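Local coordinates for protein putative uronate isomerase (PDB 4NAR) that is of unproven function but belongs to the lactate racemase family and may racemise lactate or a related hydroxy acid, at residues 111-116 against 130-135; 174-179 against 346-351; 155-160 against 197-202. One frame throughout, in Å; residues are numbered along the deposited sequence.

Contact 1 (111-116 against 130-135)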
loop_
_atom_site.group_PDB
_atom_site.type_symbol
_atom_site.label_atom_id
_atom_site.label_comp_id
_atom_site.label_asym_id
_atom_site.label_seq_id
_atom_site.Cartn_x
_atom_site.Cartn_y
_atom_site.Cartn_z
ATOM N N GLY A 111 9.991 12.493 16.885
ATOM C CA GLY A 111 11.429 12.652 16.717
ATOM C C GLY A 111 11.807 12.788 15.255
ATOM O O GLY A 111 10.927 12.800 14.391
ATOM N N THR A 112 13.102 12.895 14.965
ATOM C CA THR A 112 13.555 13.067 13.587
ATOM C C THR A 112 14.447 11.922 13.129
ATOM O O THR A 112 15.125 11.296 13.942
ATOM C CB THR A 112 14.360 14.382 13.392
ATOM O OG1 THR A 112 15.344 14.488 14.419
ATOM C CG2 THR A 112 13.468 15.612 13.466
ATOM N N LEU A 113 14.431 11.648 11.823
ATOM C CA LEU A 113 15.497 10.885 11.188
ATOM C C LEU A 113 16.677 11.840 10.953
ATOM O O LEU A 113 16.487 12.945 10.447
ATOM C CB LEU A 113 15.019 10.290 9.853
ATOM C CG LEU A 113 13.872 9.269 9.920
ATOM C CD1 LEU A 113 13.486 8.769 8.530
ATOM C CD2 LEU A 113 14.243 8.092 10.811
ATOM N N PRO A 114 17.900 11.428 11.336
ATOM C CA PRO A 114 19.091 12.264 11.103
ATOM C C PRO A 114 19.452 12.421 9.618
ATOM O O PRO A 114 19.238 11.501 8.819
ATOM C CB PRO A 114 20.209 11.516 11.851
ATOM C CG PRO A 114 19.708 10.095 11.981
ATOM C CD PRO A 114 18.211 10.230 12.138
ATOM N N ALA A 115 20.012 13.579 9.277
ATOM C CA ALA A 115 20.300 13.959 7.896
ATOM C C ALA A 115 21.220 12.983 7.182
ATOM O O ALA A 115 21.021 12.702 5.993
ATOM C CB ALA A 115 20.895 15.372 7.850
ATOM N N GLY A 116 22.230 12.486 7.898
ATOM C CA GLY A 116 23.173 11.538 7.327
ATOM C C GLY A 116 22.493 10.296 6.776
ATOM O O GLY A 116 22.688 9.914 5.613
ATOM N N ILE A 130 14.510 14.612 9.013
ATOM C CA ILE A 130 13.121 14.380 8.640
ATOM C C ILE A 130 12.289 14.144 9.899
ATOM O O ILE A 130 12.541 13.203 10.651
ATOM C CB ILE A 130 12.991 13.181 7.657
ATOM C CG1 ILE A 130 13.585 13.547 6.290
ATOM C CG2 ILE A 130 11.539 12.754 7.499
ATOM C CD1 ILE A 130 12.850 14.684 5.593
ATOM N N PRO A 131 11.302 15.015 10.151
ATOM C CA PRO A 131 10.459 14.815 11.339
ATOM C C PRO A 131 9.510 13.623 11.148
ATOM O O PRO A 131 9.004 13.399 10.039
ATOM C CB PRO A 131 9.671 16.129 11.443
ATOM C CG PRO A 131 9.651 16.676 10.016
ATOM C CD PRO A 131 10.956 16.240 9.401
ATOM N N ILE A 132 9.302 12.856 12.216
ATOM C CA ILE A 132 8.363 11.738 12.194
ATOM C C ILE A 132 7.106 12.103 12.975
ATOM O O ILE A 132 7.156 12.296 14.195
ATOM C CB ILE A 132 8.991 10.460 12.805
ATOM C CG1 ILE A 132 10.212 10.040 11.987
ATOM C CG2 ILE A 132 7.993 9.316 12.848
ATOM C CD1 ILE A 132 11.498 10.137 12.763
ATOM N N LYS A 133 5.982 12.182 12.269
ATOM C CA LYS A 133 4.714 12.555 12.888
ATOM C C LYS A 133 3.624 11.539 12.557
ATOM O O LYS A 133 3.358 11.255 11.371
ATOM C CB LYS A 133 4.283 13.945 12.416
ATOM C CG LYS A 133 5.317 15.027 12.659
ATOM C CD LYS A 133 4.819 16.355 12.128
ATOM C CE LYS A 133 5.956 17.360 12.004
ATOM N NZ LYS A 133 5.744 18.231 10.808
ATOM N N VAL A 134 2.993 10.996 13.599
ATOM C CA VAL A 134 1.968 9.983 13.413
ATOM C C VAL A 134 0.711 10.330 14.212
ATOM O O VAL A 134 0.763 11.196 15.115
ATOM C CB VAL A 134 2.497 8.590 13.804
ATOM C CG1 VAL A 134 3.573 8.160 12.816
ATOM C CG2 VAL A 134 3.049 8.614 15.228
ATOM N N ASN A 135 -0.406 9.677 13.864
ATOM C CA ASN A 135 -1.693 9.979 14.483
ATOM C C ASN A 135 -1.536 9.973 15.990
ATOM O O ASN A 135 -0.933 9.032 16.545
ATOM C CB ASN A 135 -2.767 8.954 14.106
ATOM C CG ASN A 135 -4.170 9.484 14.356
ATOM O OD1 ASN A 135 -4.568 9.687 15.500
ATOM N ND2 ASN A 135 -4.911 9.749 13.278
#
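Gly111 opens the contact with its carbonyl oxygen, which accepts a hydrogen bond from Ile132 N. The bond is 2.7 Å long from Gly111 O to Ile132 N. The amide comes in almost straight ahead of the carbonyl. Gly111 has backbone angles at which a side chain would press on the carbonyl oxygen of the residue before it.

Thr112 faces Pro131 as an antiparallel non-hydrogen-bonded pair. This pairing suits a proline, because it asks no N-H of Pro131 toward the other strand. The methyl of Thr112 does the touching, with CG2 3.8 Å from Pro131 CA. The hydroxyl of Thr112 bonds to Glu129 instead. Between the strands, Thr112 CA lies 3.1 Å from Ile130 O in a CA-H...O contact.

Leu113 and Ile130 form a hydrogen-bonded pair and grip each other twice. Leu113 N gives to Ile130 O at 2.7 Å, and Leu113 O takes Ile130 N at 3.0 Å. Their side chains leave from the same face of the sheet, which Ile132 shares. Leu113 CG stands anti to its own carbonyl carbon (chi1 -63°) and lies 3.8 Å from Ile132 CD1. The two side chains cross at about a right angle. The second torsion of Ile132 is not staggered (chi2 115°); it brings CD1 to 3.4 Å from Leu113 N.

The pair is a two-stranded antiparallel sheet, joined by a connection that contains helix 115-121. Val118 of that helix packs on Leu113 and Ile130, while helix 198-213 meets Leu113 and Ile132. Backbone bonds thus set the alignment of the strands, and the aliphatic face formed by Leu113, Ile130 and Ile132 turns the small sheet into a packing surface for helices.

Contact 2 (174-179 against 346-351). With SO4 (sulfate ion), chain B.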
loop_
_atom_site.group_PDB
_atom_site.type_symbol
_atom_site.label_atom_id
_atom_site.label_comp_id
_atom_site.label_asym_id
_atom_site.label_seq_id
_atom_site.Cartn_x
_atom_site.Cartn_y
_atom_site.Cartn_z
ATOM N N GLU A 174 6.167 14.256 5.426
ATOM C CA GLU A 174 7.620 14.333 5.315
ATOM C C GLU A 174 8.252 12.956 5.225
ATOM O O GLU A 174 8.996 12.681 4.272
ATOM C CB GLU A 174 8.251 15.132 6.458
ATOM C CG GLU A 174 7.670 16.515 6.659
ATOM C CD GLU A 174 6.515 16.501 7.662
ATOM O OE1 GLU A 174 5.698 15.525 7.649
ATOM O OE2 GLU A 174 6.433 17.465 8.467
ATOM N N VAL A 175 7.956 12.090 6.197
ATOM C CA VAL A 175 8.587 10.780 6.212
ATOM C C VAL A 175 8.120 9.912 5.031
ATOM O O VAL A 175 8.898 9.119 4.475
ATOM C CB VAL A 175 8.377 10.060 7.578
ATOM C CG1 VAL A 175 6.866 9.822 7.853
ATOM C CG2 VAL A 175 9.194 8.764 7.652
ATOM N N VAL A 176 6.864 10.088 4.625
ATOM C CA VAL A 176 6.296 9.300 3.535
ATOM C C VAL A 176 6.882 9.727 2.168
ATOM O O VAL A 176 7.179 8.879 1.308
ATOM C CB VAL A 176 4.746 9.351 3.569
ATOM C CG1 VAL A 176 4.133 8.758 2.280
ATOM C CG2 VAL A 176 4.213 8.635 4.853
ATOM N N ASP A 177 7.065 11.032 1.977
ATOM C CA ASP A 177 7.729 11.540 0.776
ATOM C C ASP A 177 9.122 10.921 0.656
ATOM O O ASP A 177 9.532 10.464 -0.431
ATOM C CB ASP A 177 7.865 13.068 0.825
ATOM C CG ASP A 177 6.570 13.798 0.430
ATOM O OD1 ASP A 177 5.466 13.186 0.466
ATOM O OD2 ASP A 177 6.665 15.002 0.088
ATOM N N THR A 178 9.825 10.907 1.790
ATOM C CA THR A 178 11.195 10.431 1.885
ATOM C C THR A 178 11.314 8.963 1.511
ATOM O O THR A 178 12.198 8.601 0.725
ATOM C CB THR A 178 11.758 10.622 3.310
ATOM O OG1 THR A 178 11.836 12.021 3.607
ATOM C CG2 THR A 178 13.149 9.989 3.448
ATOM N N PHE A 179 10.448 8.109 2.053
ATOM C CA PHE A 179 10.595 6.697 1.706
ATOM C C PHE A 179 10.178 6.414 0.262
ATOM O O PHE A 179 10.801 5.595 -0.418
ATOM C CB PHE A 179 9.960 5.738 2.738
ATOM C CG PHE A 179 8.497 5.420 2.508
ATOM C CD1 PHE A 179 8.085 4.599 1.457
ATOM C CD2 PHE A 179 7.538 5.873 3.408
ATOM C CE1 PHE A 179 6.744 4.284 1.273
ATOM C CE2 PHE A 179 6.189 5.552 3.237
ATOM C CZ PHE A 179 5.792 4.757 2.165
ATOM N N ASN A 346 6.121 18.024 -4.972
ATOM C CA ASN A 346 5.931 16.920 -4.039
ATOM C C ASN A 346 6.535 15.589 -4.526
ATOM O O ASN A 346 6.153 15.069 -5.578
ATOM C CB ASN A 346 4.445 16.728 -3.739
ATOM C CG ASN A 346 4.200 15.601 -2.755
ATOM O OD1 ASN A 346 4.107 14.424 -3.142
ATOM N ND2 ASN A 346 4.115 15.950 -1.468
ATOM N N LYS A 347 7.438 15.017 -3.731
ATOM C CA LYS A 347 8.180 13.832 -4.147
ATOM C C LYS A 347 7.385 12.522 -4.167
ATOM O O LYS A 347 7.782 11.562 -4.852
ATOM C CB LYS A 347 9.457 13.696 -3.314
ATOM C CG LYS A 347 10.536 14.677 -3.757
ATOM C CD LYS A 347 11.736 14.662 -2.835
ATOM C CE LYS A 347 12.725 15.758 -3.221
ATOM N NZ LYS A 347 13.720 15.238 -4.186
ATOM N N ASN A 348 6.273 12.484 -3.432
ATOM C CA ASN A 348 5.385 11.323 -3.428
ATOM C C ASN A 348 4.710 11.215 -4.805
ATOM O O ASN A 348 4.795 10.174 -5.473
ATOM C CB ASN A 348 4.350 11.437 -2.287
ATOM C CG ASN A 348 3.636 10.106 -1.976
ATOM O OD1 ASN A 348 3.694 9.129 -2.748
ATOM N ND2 ASN A 348 2.948 10.075 -0.836
ATOM N N VAL A 349 4.062 12.298 -5.229
ATOM C CA VAL A 349 3.567 12.424 -6.602
ATOM C C VAL A 349 4.668 12.154 -7.647
ATOM O O VAL A 349 4.442 11.436 -8.636
ATOM C CB VAL A 349 2.974 13.827 -6.854
ATOM C CG1 VAL A 349 2.604 14.009 -8.337
ATOM C CG2 VAL A 349 1.770 14.069 -5.946
ATOM N N ALA A 350 5.852 12.727 -7.427
ATOM C CA ALA A 350 6.966 12.502 -8.343
ATOM C C ALA A 350 7.275 11.008 -8.447
ATOM O O ALA A 350 7.423 10.462 -9.553
ATOM C CB ALA A 350 8.216 13.284 -7.898
ATOM N N ALA A 351 7.369 10.344 -7.297
ATOM C CA ALA A 351 7.668 8.911 -7.293
ATOM C C ALA A 351 6.548 8.114 -7.989
ATOM O O ALA A 351 6.815 7.184 -8.766
ATOM C CB ALA A 351 7.908 8.407 -5.850
HETATM S S SO4 B . 0.484 6.426 0.033
HETATM O O1 SO4 B . 1.758 5.957 0.605
HETATM O O2 SO4 B . -0.575 6.296 1.047
HETATM O O3 SO4 B . 0.631 7.825 -0.392
HETATM O O4 SO4 B . 0.141 5.599 -1.144
HETATM O O HOH W 1 8.335 16.283 -1.354
#
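Asp177 and Asn346 meet through their polar ends, without a hydrogen bond between them. Asp177 OD2 is 3.1 Å from Asn346 ND2, but the angle is poor. The carboxylate and amide planes stand 86° apart, and the side chains cross at about a right angle.

A water makes the firm polar link. It donates to Asp177 OD2 at 2.6 Å and accepts from Lys347 N at 2.8 Å. The carboxylate therefore sits by the first turn of helix 347-357, where the helix dipole would probably favour its negative charge.

Asn346 caps the start of that helix. Its CG is anti to the backbone N (chi1 -179°). OD1 serves as the N-cap. Val349 N bonds to Asn346 OD1 at 3.0 Å, close to straight; Asn348 N adds a weak bond.

The two helical segments run roughly the same way, 29° apart, with axes 8.5 Å from each other. Helix 347-357 belongs to the beta-alpha-beta crossover between the neighbouring parallel strands 302-308 and 373-379. The contact thus joins that parallel-sheet domain to helix 173-186, which lies within the lactate racemase N-terminal family region.

Van der Waals contacts between polar and carbon atoms lie beside the carboxylate. Asp177 OD1 lies 3.4 Å from Asn348 CB. Val176 CG1 touches the amide of Asn348, 3.6 Å from ND2. The aliphatic base of Lys347 faces Asp177, while its ammonium end makes a cation-pi contact with Trp181.

The amide of Asn348 is one of four groups that bind a sulfate ion, probably from the crystallisation liquor. Asn348 ND2 donates to its O3 in a long bond of 3.3 Å, and Thr72, His180 and Trp283 bind the same ion.

Contact 3 (155-160 against 197-202)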
loop_
_atom_site.group_PDB
_atom_site.type_symbol
_atom_site.label_atom_id
_atom_site.label_comp_id
_atom_site.label_asym_id
_atom_site.label_seq_id
_atom_site.Cartn_x
_atom_site.Cartn_y
_atom_site.Cartn_z
ATOM N N GLU A 155 5.165 -2.134 -4.547
ATOM C CA GLU A 155 6.003 -1.347 -5.448
ATOM C C GLU A 155 6.932 -0.344 -4.742
ATOM O O GLU A 155 7.922 0.099 -5.344
ATOM C CB GLU A 155 5.122 -0.580 -6.446
ATOM C CG GLU A 155 4.274 0.529 -5.793
ATOM C CD GLU A 155 2.997 -0.016 -5.110
ATOM O OE1 GLU A 155 2.809 -1.266 -5.046
ATOM O OE2 GLU A 155 2.165 0.805 -4.640
ATOM N N SER A 156 6.607 0.029 -3.500
ATOM C CA SER A 156 7.404 1.018 -2.758
ATOM C C SER A 156 8.122 0.435 -1.533
ATOM O O SER A 156 9.162 0.947 -1.118
ATOM C CB SER A 156 6.555 2.217 -2.297
ATOM O OG SER A 156 5.966 2.899 -3.392
ATOM N N THR A 157 7.566 -0.617 -0.944
ATOM C CA THR A 157 8.148 -1.174 0.279
ATOM C C THR A 157 8.582 -2.638 0.167
ATOM O O THR A 157 8.668 -3.327 1.183
ATOM C CB THR A 157 7.168 -1.049 1.466
ATOM O OG1 THR A 157 5.969 -1.789 1.173
ATOM C CG2 THR A 157 6.818 0.420 1.715
ATOM N N GLY A 158 8.836 -3.108 -1.060
ATOM C CA GLY A 158 9.178 -4.505 -1.314
ATOM C C GLY A 158 7.990 -5.411 -1.057
ATOM O O GLY A 158 7.495 -6.093 -1.961
ATOM N N PHE A 159 7.527 -5.420 0.186
ATOM C CA PHE A 159 6.307 -6.121 0.575
ATOM C C PHE A 159 5.487 -5.152 1.420
ATOM O O PHE A 159 6.053 -4.217 1.991
ATOM C CB PHE A 159 6.643 -7.373 1.406
ATOM C CG PHE A 159 7.163 -8.528 0.581
ATOM C CD1 PHE A 159 6.271 -9.427 -0.018
ATOM C CD2 PHE A 159 8.544 -8.701 0.367
ATOM C CE1 PHE A 159 6.741 -10.493 -0.808
ATOM C CE2 PHE A 159 9.023 -9.777 -0.425
ATOM C CZ PHE A 159 8.119 -10.667 -1.013
ATOM N N SER A 160 4.171 -5.363 1.505
ATOM C CA SER A 160 3.338 -4.598 2.444
ATOM C C SER A 160 3.261 -5.339 3.779
ATOM O O SER A 160 3.812 -6.432 3.919
ATOM C CB SER A 160 1.923 -4.395 1.902
ATOM O OG SER A 160 1.321 -5.653 1.626
ATOM N N ASN A 197 15.215 -3.248 1.835
ATOM C CA ASN A 197 15.362 -2.197 0.824
ATOM C C ASN A 197 15.330 -0.828 1.517
ATOM O O ASN A 197 15.053 -0.756 2.729
ATOM C CB ASN A 197 14.235 -2.302 -0.206
ATOM C CG ASN A 197 12.868 -2.306 0.440
ATOM O OD1 ASN A 197 12.419 -1.291 0.999
ATOM N ND2 ASN A 197 12.193 -3.460 0.379
ATOM N N PRO A 198 15.613 0.264 0.775
ATOM C CA PRO A 198 15.726 1.554 1.485
ATOM C C PRO A 198 14.475 2.006 2.255
ATOM O O PRO A 198 14.616 2.492 3.386
ATOM C CB PRO A 198 16.020 2.558 0.358
ATOM C CG PRO A 198 16.657 1.735 -0.724
ATOM C CD PRO A 198 15.993 0.385 -0.650
ATOM N N ALA A 199 13.295 1.889 1.644
ATOM C CA ALA A 199 12.043 2.328 2.283
ATOM C C ALA A 199 11.772 1.537 3.562
ATOM O O ALA A 199 11.327 2.087 4.575
ATOM C CB ALA A 199 10.863 2.179 1.326
ATOM N N ARG A 200 12.039 0.239 3.496
ATOM C CA ARG A 200 11.882 -0.643 4.637
ATOM C C ARG A 200 12.886 -0.223 5.765
ATOM O O ARG A 200 12.535 -0.188 6.954
ATOM C CB ARG A 200 12.071 -2.082 4.138
ATOM C CG ARG A 200 11.131 -3.136 4.695
ATOM C CD ARG A 200 9.660 -3.008 4.244
ATOM N NE ARG A 200 8.816 -3.116 5.432
ATOM C CZ ARG A 200 7.516 -3.405 5.477
ATOM N NH1 ARG A 200 6.798 -3.655 4.384
ATOM N NH2 ARG A 200 6.929 -3.437 6.668
ATOM N N LYS A 201 14.111 0.154 5.397
ATOM C CA LYS A 201 15.062 0.707 6.382
ATOM C C LYS A 201 14.568 1.992 7.052
ATOM O O LYS A 201 14.676 2.143 8.278
ATOM C CB LYS A 201 16.423 0.984 5.743
ATOM C CG LYS A 201 17.262 -0.264 5.488
ATOM C CD LYS A 201 18.533 0.095 4.701
ATOM C CE LYS A 201 19.510 -1.074 4.663
ATOM N NZ LYS A 201 18.935 -2.189 3.866
ATOM N N ILE A 202 14.055 2.921 6.243
ATOM C CA ILE A 202 13.506 4.185 6.741
ATOM C C ILE A 202 12.312 3.934 7.676
ATOM O O ILE A 202 12.209 4.514 8.769
ATOM C CB ILE A 202 13.036 5.085 5.571
ATOM C CG1 ILE A 202 14.239 5.584 4.766
ATOM C CG2 ILE A 202 12.234 6.272 6.082
ATOM C CD1 ILE A 202 13.845 6.331 3.497
#
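Arg200 bends its side chain toward the loop at 155-160. The chain turns at chi2 (69°) and again at chi3. Arg200 CD comes to 3.2 Å from Thr157 O, and NH1 to 2.6 Å from Phe159 O. Both oxygens lie at the edge of the guanidinium, in its plane. Arg200 NH2 bonds to Gly161 O, and Tyr249 makes a cation-pi contact with the same group.

Phe159 O is also the acceptor for Thr157 OG1, at 2.6 Å. The hydroxyl sits above the carbonyl plane, 54° out of it. Phe159 N bonds back to Thr157 O, closing a classic gamma turn around Gly158.

Asn197 holds its CG between the backbone N and the carbonyl carbon (chi1 54°). OD1 then caps the helix start by accepting from Arg200 N at 3.0 Å. Its ND2, bonded to Thr194, rests 3.6 Å from Gly158 CA. Ala199 CB presses on Ser156 O at 3.2 Å.

The helix start thus meets the loop mainly through backbone carbonyls. Their partial negative charge would probably suit the buried guanidinium.

The three contacts go from the periphery inward. Contact 1 is about 21 Å from the centre of the chain and partly buried; contact 3, at about 10 Å, is wholly buried. Contact 2 is intermediate, at about 14 Å. Helix 173-186 connects them. It carries one side of contact 2, takes a salt bridge from Lys133 through Glu174, and packs Phe179 against Thr157 and Ala199. Helix 198-213 supplies Ile202 of contact 3, which also touches Leu113 of contact 1. Contact 1 relies on strand pairing and aliphatic packing. Contacts 2 and 3 both place an asparagine-capped helix start at the interface, but a water-bridged carboxylate marks contact 2 and a guanidinium beside carbonyls contact 3.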